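Local coordinates for protein N-alpha-acetyltransferase 35, NatC auxiliary subunit (Saccharomyces cerevisiae, PDB 6YGA) that serves as the large auxiliary subunit of the NatC N-terminal acetyltransferase, which acetylates the N-terminal methionine of the L-A virus Gag protein, at residues 170-176 and 403-408; 677-681 and 717-722; 236-242 and 345-350. All blocks are in the same frame, centred on the assembly; numbering follows the deposited sequence.

Interaction 1. Residues 170-176 and 403-408. With EDO (1,2-ethanediol), chain X; EDO (1,2-ethanediol), chain Z.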
loop_
_atom_site.group_PDB
_atom_site.type_symbol
_atom_site.label_atom_id
_atom_site.label_comp_id
_atom_site.label_asym_id
_atom_site.label_seq_id
_atom_site.Cartn_x
_atom_site.Cartn_y
_atom_site.Cartn_z
ATOM N N ILE B 170 3.226 -9.247 -9.042
ATOM C CA ILE B 170 4.298 -8.910 -8.110
ATOM C C ILE B 170 3.798 -7.942 -7.044
ATOM O O ILE B 170 3.936 -8.193 -5.841
ATOM C CB ILE B 170 5.508 -8.337 -8.869
ATOM C CG1 ILE B 170 6.127 -9.404 -9.778
ATOM C CG2 ILE B 170 6.529 -7.781 -7.893
ATOM C CD1 ILE B 170 6.466 -10.704 -9.072
ATOM N N VAL B 171 3.211 -6.824 -7.467
ATOM C CA VAL B 171 2.687 -5.831 -6.535
ATOM C C VAL B 171 1.163 -5.851 -6.561
ATOM O O VAL B 171 0.551 -6.660 -7.269
ATOM C CB VAL B 171 3.225 -4.425 -6.854
ATOM C CG1 VAL B 171 4.746 -4.404 -6.761
ATOM C CG2 VAL B 171 2.759 -3.978 -8.227
ATOM N N PHE B 172 0.543 -4.951 -5.802
ATOM C CA PHE B 172 -0.899 -4.954 -5.593
ATOM C C PHE B 172 -1.567 -3.929 -6.500
ATOM O O PHE B 172 -1.156 -2.764 -6.542
ATOM C CB PHE B 172 -1.225 -4.670 -4.125
ATOM C CG PHE B 172 -0.733 -5.736 -3.183
ATOM C CD1 PHE B 172 0.576 -5.734 -2.729
ATOM C CD2 PHE B 172 -1.580 -6.748 -2.763
ATOM C CE1 PHE B 172 1.029 -6.721 -1.866
ATOM C CE2 PHE B 172 -1.134 -7.736 -1.900
ATOM C CZ PHE B 172 0.171 -7.722 -1.451
ATOM N N GLU B 173 -2.596 -4.368 -7.220
ATOM C CA GLU B 173 -3.293 -3.502 -8.158
ATOM C C GLU B 173 -4.077 -2.422 -7.421
ATOM O O GLU B 173 -4.570 -2.628 -6.308
ATOM C CB GLU B 173 -4.238 -4.323 -9.034
ATOM C CG GLU B 173 -5.324 -5.050 -8.250
ATOM C CD GLU B 173 -6.176 -5.956 -9.119
ATOM O OE1 GLU B 173 -5.612 -6.853 -9.779
ATOM O OE2 GLU B 173 -7.411 -5.767 -9.142
ATOM N N GLU B 174 -4.190 -1.256 -8.062
ATOM C CA GLU B 174 -4.929 -0.111 -7.523
ATOM C C GLU B 174 -4.437 0.281 -6.131
ATOM O O GLU B 174 -5.212 0.728 -5.283
ATOM C CB GLU B 174 -6.437 -0.379 -7.510
ATOM C CG GLU B 174 -7.294 0.880 -7.528
ATOM C CD GLU B 174 -8.774 0.568 -7.519
ATOM O OE1 GLU B 174 -9.313 0.215 -8.589
ATOM O OE2 GLU B 174 -9.391 0.656 -6.438
ATOM N N GLU B 175 -3.144 0.104 -5.882
ATOM C CA GLU B 175 -2.521 0.564 -4.649
ATOM C C GLU B 175 -1.133 1.077 -4.995
ATOM O O GLU B 175 -0.816 2.249 -4.771
ATOM C CB GLU B 175 -2.464 -0.562 -3.608
ATOM C CG GLU B 175 -1.781 -0.182 -2.295
ATOM C CD GLU B 175 -1.648 -1.356 -1.334
ATOM O OE1 GLU B 175 -2.155 -2.451 -1.653
ATOM O OE2 GLU B 175 -1.034 -1.183 -0.260
ATOM N N ASP B 176 -0.308 0.201 -5.569
ATOM C CA ASP B 176 0.989 0.612 -6.084
ATOM C C ASP B 176 0.883 1.181 -7.489
ATOM O O ASP B 176 1.701 2.022 -7.879
ATOM C CB ASP B 176 1.948 -0.575 -6.077
ATOM C CG ASP B 176 2.112 -1.170 -4.703
ATOM O OD1 ASP B 176 2.434 -0.408 -3.767
ATOM O OD2 ASP B 176 1.899 -2.390 -4.553
ATOM N N SER B 403 10.376 -5.841 -2.109
ATOM C CA SER B 403 10.050 -4.798 -3.069
ATOM C C SER B 403 8.603 -4.330 -2.967
ATOM O O SER B 403 8.111 -3.669 -3.887
ATOM C CB SER B 403 10.348 -5.273 -4.492
ATOM O OG SER B 403 9.349 -6.166 -4.935
ATOM N N GLN B 404 7.911 -4.655 -1.877
ATOM C CA GLN B 404 6.570 -4.137 -1.665
ATOM C C GLN B 404 6.644 -2.707 -1.133
ATOM O O GLN B 404 7.706 -2.221 -0.736
ATOM C CB GLN B 404 5.793 -5.034 -0.700
ATOM C CG GLN B 404 5.687 -6.482 -1.156
ATOM C CD GLN B 404 5.091 -6.607 -2.544
ATOM O OE1 GLN B 404 4.075 -5.984 -2.854
ATOM N NE2 GLN B 404 5.732 -7.402 -3.394
ATOM N N ASN B 405 5.501 -2.021 -1.128
ATOM C CA ASN B 405 5.491 -0.677 -0.573
ATOM C C ASN B 405 5.667 -0.732 0.945
ATOM O O ASN B 405 5.649 -1.800 1.565
ATOM C CB ASN B 405 4.211 0.074 -0.956
ATOM C CG ASN B 405 2.956 -0.538 -0.357
ATOM O OD1 ASN B 405 2.737 -0.486 0.855
ATOM N ND2 ASN B 405 2.105 -1.091 -1.213
ATOM N N THR B 406 5.834 0.449 1.545
ATOM C CA THR B 406 6.246 0.531 2.943
ATOM C C THR B 406 5.203 -0.033 3.904
ATOM O O THR B 406 5.561 -0.433 5.017
ATOM C CB THR B 406 6.579 1.981 3.310
ATOM O OG1 THR B 406 7.204 2.017 4.599
ATOM C CG2 THR B 406 5.321 2.838 3.338
ATOM N N CYS B 407 3.933 -0.090 3.503
ATOM C CA CYS B 407 2.901 -0.706 4.327
ATOM C C CYS B 407 2.788 -2.207 4.073
ATOM O O CYS B 407 2.740 -2.996 5.022
ATOM C CB CYS B 407 1.552 -0.029 4.079
ATOM S SG CYS B 407 1.465 1.671 4.667
ATOM N N ARG B 408 2.741 -2.614 2.801
ATOM C CA ARG B 408 2.654 -4.036 2.483
ATOM C C ARG B 408 3.899 -4.786 2.936
ATOM O O ARG B 408 3.831 -5.990 3.209
ATOM C CB ARG B 408 2.443 -4.232 0.982
ATOM C CG ARG B 408 1.103 -3.742 0.468
ATOM C CD ARG B 408 -0.025 -4.657 0.901
ATOM N NE ARG B 408 -1.306 -4.253 0.331
ATOM C CZ ARG B 408 -2.391 -5.019 0.322
ATOM N NH1 ARG B 408 -2.349 -6.236 0.850
ATOM N NH2 ARG B 408 -3.518 -4.574 -0.219
HETATM C C1 EDO X . 0.378 -8.824 2.042
HETATM O O1 EDO X . -0.842 -8.216 2.484
HETATM C C2 EDO X . 1.459 -7.757 1.910
HETATM O O2 EDO X . 2.680 -8.341 1.441
HETATM C C1 EDO Z . -0.390 -10.088 -5.053
HETATM O O1 EDO Z . 0.627 -9.079 -5.082
HETATM C C2 EDO Z . -1.602 -9.612 -5.845
HETATM O O2 EDO Z . -1.230 -9.414 -7.214
HETATM O O HOH W 1 3.719 -3.187 -2.915
#
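Arg-408, Phe-172 and Gln-404 bury the most surface where the loop 170-176 meets the start of helix 406-429. The guanidinium of Arg-408 lies flat over one face of the Phe-172 ring, planes 12° apart, and CZ of Arg-408 stands 3.8 Å from the centroid of that ring, a cation-pi stack to which the arginine's CD adds a CH-pi contact. The bend in the arginine chain at chi2 (-73°) folds its end back across the ring. Glu-175 forms a salt bridge with the guanidinium edge, side-on: its chain is extended, with CG anti to the backbone N (chi1 178°), and its OE1 receives both NE, at 2.8 Å, and NH2 of Arg-408, while OE2 also accepts from NE. Gln-404 works at the rim of the ring, its amide nearly perpendicular to it. Its OE1 sits 3.3 Å from CE1 of Phe-172, near the ring plane, at the slightly positive C-H edge, and its NE2 donates to Ile-170 O over 3.1 Å. Asn-405 is the N-cap of the helix: OD1 accepts from the N of Cys-407 and of Arg-408, leaving ND2 to donate to Asp-176 OD1 over 2.7 Å, on the syn lone pair. Asp-176 OD1 also pairs with Arg-340, and its OD2 holds the N of Phe-172. A water joins Asp-176 OD2, Gln-404 OE1 and the N of Asn-405. Phe-142 of the N-alpha-acetyltransferase 30 chain packs on Glu-175, Asp-176 and Asn-405. The carboxylate of Glu-175 thus probably offsets the arginine's charge, while flat stack and two-oxygen grip fix how the guanidinium is turned.

Interaction 2. Residues 677-681 and 717-722. With EDO (1,2-ethanediol), chain C.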
loop_
_atom_site.group_PDB
_atom_site.type_symbol
_atom_site.label_atom_id
_atom_site.label_comp_id
_atom_site.label_asym_id
_atom_site.label_seq_id
_atom_site.Cartn_x
_atom_site.Cartn_y
_atom_site.Cartn_z
ATOM N N LYS B 677 22.230 7.364 9.160
ATOM C CA LYS B 677 20.946 7.730 9.747
ATOM C C LYS B 677 20.762 7.088 11.114
ATOM O O LYS B 677 20.186 7.696 12.023
ATOM C CB LYS B 677 19.804 7.331 8.813
ATOM C CG LYS B 677 19.770 8.112 7.514
ATOM C CD LYS B 677 18.588 7.712 6.650
ATOM C CE LYS B 677 18.402 8.696 5.503
ATOM N NZ LYS B 677 17.311 8.284 4.582
ATOM N N LEU B 678 21.248 5.857 11.283
ATOM C CA LEU B 678 21.143 5.211 12.584
ATOM C C LEU B 678 21.991 5.938 13.621
ATOM O O LEU B 678 21.584 6.078 14.780
ATOM C CB LEU B 678 21.549 3.743 12.473
ATOM C CG LEU B 678 21.122 2.822 13.615
ATOM C CD1 LEU B 678 19.611 2.841 13.796
ATOM C CD2 LEU B 678 21.611 1.417 13.328
ATOM N N LYS B 679 23.169 6.418 13.218
ATOM C CA LYS B 679 24.016 7.169 14.138
ATOM C C LYS B 679 23.354 8.477 14.551
ATOM O O LYS B 679 23.447 8.886 15.714
ATOM C CB LYS B 679 25.377 7.440 13.500
ATOM C CG LYS B 679 26.371 8.087 14.445
ATOM C CD LYS B 679 27.519 8.738 13.695
ATOM C CE LYS B 679 28.248 7.743 12.815
ATOM N NZ LYS B 679 29.453 8.351 12.192
ATOM N N HIS B 680 22.678 9.143 13.609
ATOM C CA HIS B 680 21.969 10.378 13.929
ATOM C C HIS B 680 20.899 10.139 14.988
ATOM O O HIS B 680 20.786 10.908 15.950
ATOM C CB HIS B 680 21.346 10.972 12.663
ATOM C CG HIS B 680 22.343 11.561 11.711
ATOM N ND1 HIS B 680 22.059 11.785 10.380
ATOM C CD2 HIS B 680 23.617 11.981 11.898
ATOM C CE1 HIS B 680 23.117 12.313 9.789
ATOM N NE2 HIS B 680 24.076 12.442 10.688
ATOM N N THR B 681 20.111 9.073 14.832
ATOM C CA THR B 681 19.072 8.759 15.810
ATOM C C THR B 681 19.671 8.463 17.181
ATOM O O THR B 681 19.143 8.912 18.206
ATOM C CB THR B 681 18.237 7.575 15.317
ATOM O OG1 THR B 681 17.404 7.996 14.230
ATOM C CG2 THR B 681 17.367 7.016 16.435
ATOM N N GLU B 717 16.721 13.051 9.545
ATOM C CA GLU B 717 17.843 12.353 8.933
ATOM C C GLU B 717 18.245 11.110 9.716
ATOM O O GLU B 717 19.348 10.590 9.520
ATOM C CB GLU B 717 19.039 13.293 8.780
ATOM C CG GLU B 717 18.839 14.360 7.719
ATOM C CD GLU B 717 18.433 13.774 6.377
ATOM O OE1 GLU B 717 19.011 12.741 5.975
ATOM O OE2 GLU B 717 17.530 14.340 5.726
ATOM N N GLY B 718 17.374 10.626 10.598
ATOM C CA GLY B 718 17.640 9.437 11.375
ATOM C C GLY B 718 16.951 8.209 10.807
ATOM O O GLY B 718 16.389 8.218 9.710
ATOM N N TRP B 719 17.009 7.128 11.578
ATOM C CA TRP B 719 16.335 5.881 11.237
ATOM C C TRP B 719 15.144 5.724 12.174
ATOM O O TRP B 719 15.316 5.566 13.388
ATOM C CB TRP B 719 17.281 4.687 11.336
ATOM C CG TRP B 719 16.656 3.439 10.802
ATOM C CD1 TRP B 719 16.352 2.309 11.499
ATOM C CD2 TRP B 719 16.222 3.210 9.455
ATOM N NE1 TRP B 719 15.771 1.383 10.668
ATOM C CE2 TRP B 719 15.679 1.913 9.407
ATOM C CE3 TRP B 719 16.248 3.974 8.284
ATOM C CZ2 TRP B 719 15.167 1.361 8.235
ATOM C CZ3 TRP B 719 15.739 3.427 7.124
ATOM C CH2 TRP B 719 15.204 2.133 7.106
ATOM N N ASN B 720 13.942 5.749 11.602
ATOM C CA ASN B 720 12.711 5.885 12.365
ATOM C C ASN B 720 12.150 4.554 12.856
ATOM O O ASN B 720 10.982 4.499 13.259
ATOM C CB ASN B 720 11.672 6.629 11.532
ATOM C CG ASN B 720 12.107 8.042 11.211
ATOM O OD1 ASN B 720 12.891 8.643 11.950
ATOM N ND2 ASN B 720 11.603 8.583 10.109
ATOM N N TYR B 721 12.945 3.485 12.841
ATOM C CA TYR B 721 12.575 2.321 13.637
ATOM C C TYR B 721 12.672 2.617 15.127
ATOM O O TYR B 721 12.080 1.891 15.934
ATOM C CB TYR B 721 13.457 1.117 13.297
ATOM C CG TYR B 721 13.095 0.384 12.022
ATOM C CD1 TYR B 721 12.266 0.959 11.066
ATOM C CD2 TYR B 721 13.581 -0.894 11.781
ATOM C CE1 TYR B 721 11.944 0.282 9.901
ATOM C CE2 TYR B 721 13.261 -1.578 10.625
ATOM C CZ TYR B 721 12.443 -0.987 9.689
ATOM O OH TYR B 721 12.128 -1.669 8.538
ATOM N N PHE B 722 13.404 3.664 15.504
ATOM C CA PHE B 722 13.588 4.057 16.899
ATOM C C PHE B 722 13.242 5.536 17.019
ATOM O O PHE B 722 14.133 6.396 17.019
ATOM C CB PHE B 722 15.019 3.786 17.368
ATOM C CG PHE B 722 15.496 2.385 17.096
ATOM C CD1 PHE B 722 16.158 2.082 15.917
ATOM C CD2 PHE B 722 15.289 1.371 18.021
ATOM C CE1 PHE B 722 16.602 0.796 15.660
ATOM C CE2 PHE B 722 15.734 0.082 17.771
ATOM C CZ PHE B 722 16.390 -0.206 16.588
HETATM C C1 EDO C . 30.927 9.975 15.424
HETATM O O1 EDO C . 31.376 9.041 14.436
HETATM C C2 EDO C . 31.082 11.395 14.891
HETATM O O2 EDO C . 30.213 11.595 13.770
HETATM O O HOH W 2 14.845 8.638 15.266
#
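The loop 717-722 runs close against one turn of helix 668-701, the CA atoms of Lys-677 and Gly-718 only 4.1 Å apart, and Gly-718 CA sits 3.2 Å from the carbonyl O of Lys-677 in a C-H...O contact. Glycine suits this place: with no side chain at Gly-718, Thr-681 OG1 can come within 3.2 Å of Gly-718 CA. That hydroxyl, set beside the threonine's own backbone N (chi1 -72°), accepts from the N of Trp-719 over 2.8 Å, and a water links it to Phe-722 O. The methyl branch of Thr-681, CG2, is turned anti to the backbone N and reaches Phe-722 O and CB, so the two branches serve different parts of the loop. Directly before it in the helix, His-680 lies beside Glu-717 and points the same way. Its ND1 donates to Glu-717 O over 3.1 Å; the oxygen lies in the imidazole plane, but the donor stands well above the carbonyl plane, 51° out of it. Lys-677 lays its aliphatic part over the same carbonyl, CG being 3.2 Å from Glu-717 O, and its extended chain leads the amine away from the loop. Leucine fits the inner side: Leu-678 CD1 packs 3.9 Å from Trp-719 CB. Leu-678 CD1 also lies 4.1 Å from Phe-722 CE1. Leu-551 of helix 511-564 touches both Leu-678 and Phe-722, while Tyr-674 meets the Trp-719 ring edge-to-face, so the loop between the two strands of the hairpin 708-713/724-729 is bound into the helical body. Its backbone is gripped by donors and acceptors that the helix supplies from side chains, Thr-681 serving one N-H and His-680 one carbonyl. The use of ND1 as donor is consistent with a proton there.

Interaction 3. Residues 236-242 and 345-350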
loop_
_atom_site.group_PDB
_atom_site.type_symbol
_atom_site.label_atom_id
_atom_site.label_comp_id
_atom_site.label_asym_id
_atom_site.label_seq_id
_atom_site.Cartn_x
_atom_site.Cartn_y
_atom_site.Cartn_z
ATOM N N HIS B 236 14.942 -5.251 -20.172
ATOM C CA HIS B 236 15.453 -5.822 -18.932
ATOM C C HIS B 236 14.719 -7.093 -18.527
ATOM O O HIS B 236 15.217 -7.830 -17.669
ATOM C CB HIS B 236 15.388 -4.783 -17.813
ATOM C CG HIS B 236 16.106 -3.513 -18.139
ATOM N ND1 HIS B 236 17.456 -3.472 -18.419
ATOM C CD2 HIS B 236 15.660 -2.240 -18.249
ATOM C CE1 HIS B 236 17.811 -2.227 -18.681
ATOM N NE2 HIS B 236 16.741 -1.459 -18.583
ATOM N N LEU B 237 13.563 -7.375 -19.126
ATOM C CA LEU B 237 12.854 -8.628 -18.891
ATOM C C LEU B 237 12.935 -9.589 -20.068
ATOM O O LEU B 237 13.106 -10.795 -19.861
ATOM C CB LEU B 237 11.382 -8.362 -18.569
ATOM C CG LEU B 237 11.057 -7.921 -17.143
ATOM C CD1 LEU B 237 9.592 -8.181 -16.854
ATOM C CD2 LEU B 237 11.945 -8.632 -16.132
ATOM N N THR B 238 12.810 -9.088 -21.299
ATOM C CA THR B 238 12.834 -9.975 -22.458
ATOM C C THR B 238 14.204 -10.617 -22.632
ATOM O O THR B 238 14.304 -11.821 -22.894
ATOM C CB THR B 238 12.442 -9.210 -23.722
ATOM O OG1 THR B 238 13.428 -8.210 -24.004
ATOM C CG2 THR B 238 11.088 -8.541 -23.546
ATOM N N ASP B 239 15.269 -9.830 -22.487
ATOM C CA ASP B 239 16.630 -10.319 -22.639
ATOM C C ASP B 239 17.436 -10.239 -21.352
ATOM O O ASP B 239 18.605 -10.645 -21.347
ATOM C CB ASP B 239 17.351 -9.536 -23.746
ATOM C CG ASP B 239 16.504 -9.370 -24.995
ATOM O OD1 ASP B 239 15.862 -10.355 -25.419
ATOM O OD2 ASP B 239 16.476 -8.252 -25.550
ATOM N N TYR B 240 16.849 -9.732 -20.264
ATOM C CA TYR B 240 17.544 -9.568 -18.985
ATOM C C TYR B 240 18.814 -8.741 -19.157
ATOM O O TYR B 240 19.853 -9.021 -18.556
ATOM C CB TYR B 240 17.838 -10.922 -18.334
ATOM C CG TYR B 240 16.581 -11.707 -18.032
ATOM C CD1 TYR B 240 15.705 -11.289 -17.037
ATOM C CD2 TYR B 240 16.258 -12.850 -18.752
ATOM C CE1 TYR B 240 14.546 -11.993 -16.763
ATOM C CE2 TYR B 240 15.100 -13.561 -18.482
ATOM C CZ TYR B 240 14.249 -13.128 -17.487
ATOM O OH TYR B 240 13.098 -13.832 -17.216
ATOM N N SER B 241 18.719 -7.709 -19.989
ATOM C CA SER B 241 19.856 -6.845 -20.260
ATOM C C SER B 241 20.197 -6.009 -19.034
ATOM O O SER B 241 19.313 -5.499 -18.341
ATOM C CB SER B 241 19.549 -5.936 -21.451
ATOM O OG SER B 241 20.578 -4.987 -21.655
ATOM N N THR B 242 21.492 -5.883 -18.763
ATOM C CA THR B 242 21.982 -5.031 -17.691
ATOM C C THR B 242 22.565 -3.724 -18.208
ATOM O O THR B 242 23.104 -2.946 -17.416
ATOM C CB THR B 242 23.037 -5.770 -16.861
ATOM O OG1 THR B 242 24.129 -6.157 -17.704
ATOM C CG2 THR B 242 22.433 -7.009 -16.215
ATOM N N LEU B 345 10.828 -10.023 -10.981
ATOM C CA LEU B 345 10.831 -10.659 -12.295
ATOM C C LEU B 345 12.242 -10.778 -12.855
ATOM O O LEU B 345 12.558 -11.760 -13.536
ATOM C CB LEU B 345 9.941 -9.876 -13.258
ATOM C CG LEU B 345 8.480 -9.782 -12.823
ATOM C CD1 LEU B 345 7.687 -8.876 -13.754
ATOM C CD2 LEU B 345 7.877 -11.175 -12.772
ATOM N N PHE B 346 13.094 -9.789 -12.582
ATOM C CA PHE B 346 14.495 -9.846 -12.978
ATOM C C PHE B 346 15.287 -10.817 -12.111
ATOM O O PHE B 346 16.241 -11.439 -12.591
ATOM C CB PHE B 346 15.101 -8.442 -12.898
ATOM C CG PHE B 346 16.512 -8.350 -13.402
ATOM C CD1 PHE B 346 16.765 -8.156 -14.748
ATOM C CD2 PHE B 346 17.584 -8.431 -12.529
ATOM C CE1 PHE B 346 18.058 -8.063 -15.220
ATOM C CE2 PHE B 346 18.882 -8.338 -12.993
ATOM C CZ PHE B 346 19.118 -8.154 -14.343
ATOM N N PHE B 347 14.899 -10.961 -10.844
ATOM C CA PHE B 347 15.616 -11.827 -9.913
ATOM C C PHE B 347 15.196 -13.284 -10.074
ATOM O O PHE B 347 16.046 -14.182 -10.074
ATOM C CB PHE B 347 15.374 -11.341 -8.482
ATOM C CG PHE B 347 16.253 -11.987 -7.453
ATOM C CD1 PHE B 347 17.612 -11.722 -7.415
ATOM C CD2 PHE B 347 15.713 -12.833 -6.498
ATOM C CE1 PHE B 347 18.421 -12.312 -6.457
ATOM C CE2 PHE B 347 16.515 -13.421 -5.539
ATOM C CZ PHE B 347 17.870 -13.159 -5.519
ATOM N N ILE B 348 13.897 -13.532 -10.217
ATOM C CA ILE B 348 13.339 -14.867 -10.400
ATOM C C ILE B 348 12.846 -14.942 -11.837
ATOM O O ILE B 348 11.838 -14.314 -12.186
ATOM C CB ILE B 348 12.208 -15.145 -9.403
ATOM C CG1 ILE B 348 12.691 -14.877 -7.976
ATOM C CG2 ILE B 348 11.695 -16.567 -9.549
ATOM C CD1 ILE B 348 11.614 -15.015 -6.926
ATOM N N ARG B 349 13.539 -15.718 -12.668
ATOM C CA ARG B 349 13.441 -15.587 -14.113
ATOM C C ARG B 349 12.569 -16.684 -14.730
ATOM O O ARG B 349 11.987 -17.525 -14.040
ATOM C CB ARG B 349 14.842 -15.574 -14.723
ATOM C CG ARG B 349 15.664 -14.376 -14.281
ATOM C CD ARG B 349 16.978 -14.268 -15.025
ATOM N NE ARG B 349 17.674 -13.041 -14.653
ATOM C CZ ARG B 349 18.872 -12.684 -15.105
ATOM N NH1 ARG B 349 19.530 -13.461 -15.957
ATOM N NH2 ARG B 349 19.413 -11.543 -14.702
ATOM N N ASP B 350 12.490 -16.665 -16.066
ATOM C CA ASP B 350 11.536 -17.509 -16.780
ATOM C C ASP B 350 11.858 -18.989 -16.624
ATOM O O ASP B 350 10.953 -19.808 -16.424
ATOM C CB ASP B 350 11.509 -17.133 -18.262
ATOM C CG ASP B 350 10.831 -15.808 -18.516
ATOM O OD1 ASP B 350 9.884 -15.471 -17.777
ATOM O OD2 ASP B 350 11.245 -15.105 -19.461
HETATM O O HOH W 3 21.770 -11.375 -17.080
#
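Two helix C-termini meet here, those of helices 235-238 and 337-347; Tyr-240, the residue that leaves the first helix, has positive phi (55°) and packs onto the turn after the second. Arg-349 lies along one face of its ring, sliding past in the opposite direction. Its CD makes a CH-pi contact 3.6 Å from the centroid of the Tyr-240 ring, and its guanidinium, stacked with planes 8° apart, makes an off-centre cation-pi contact, shifted toward Tyr-240 CB. An arginine extended from CG to NE spans the ring and still lets NE donate to Phe-346 O over 3.0 Å, a nearly straight bond that, with the stack on Tyr-240, limits rotation of the guanidinium. Phe-346, its CG anti to the backbone N (chi1 -175°), swings toward the turn 236-242, where its CD1 meets the carbonyl O of His-236 at 3.3 Å, near the ring plane, and CZ reaches Thr-242 CG2. Leu-237 and Leu-345 join through their CD1 atoms, 3.7 Å apart, and both touch Leu-165. The tyrosine suits its place because its ring gives the arginine a broad face while its far end stays polar: OH accepts from the N of Asp-350 at 3.1 Å.

In the fold
Interactions 1 and 3 are neighbours, their centres about 20 Å apart, and touch where Ile-170 CG1 packs 3.9 Å from Leu-345 CG. Helix 337-347 links them: it contributes a segment to interaction 3, and its Pro-344, Ile-341 and Val-337 side chains pack against interaction 1. Both are partly buried and set an arginine flat on an aromatic ring, but near the chain's centre, beside the N-alpha-acetyltransferase 30 chain, the catalytic subunit, interaction 1 adds carboxylates and a helix cap, whereas interaction 3, farther out, holds its arginine by a backbone carbonyl. Interaction 2, about 34 Å centre to centre from interaction 3, is mainly buried, with an exposed edge at Glu-717, and relies on backbone-directed bonds and apolar packing.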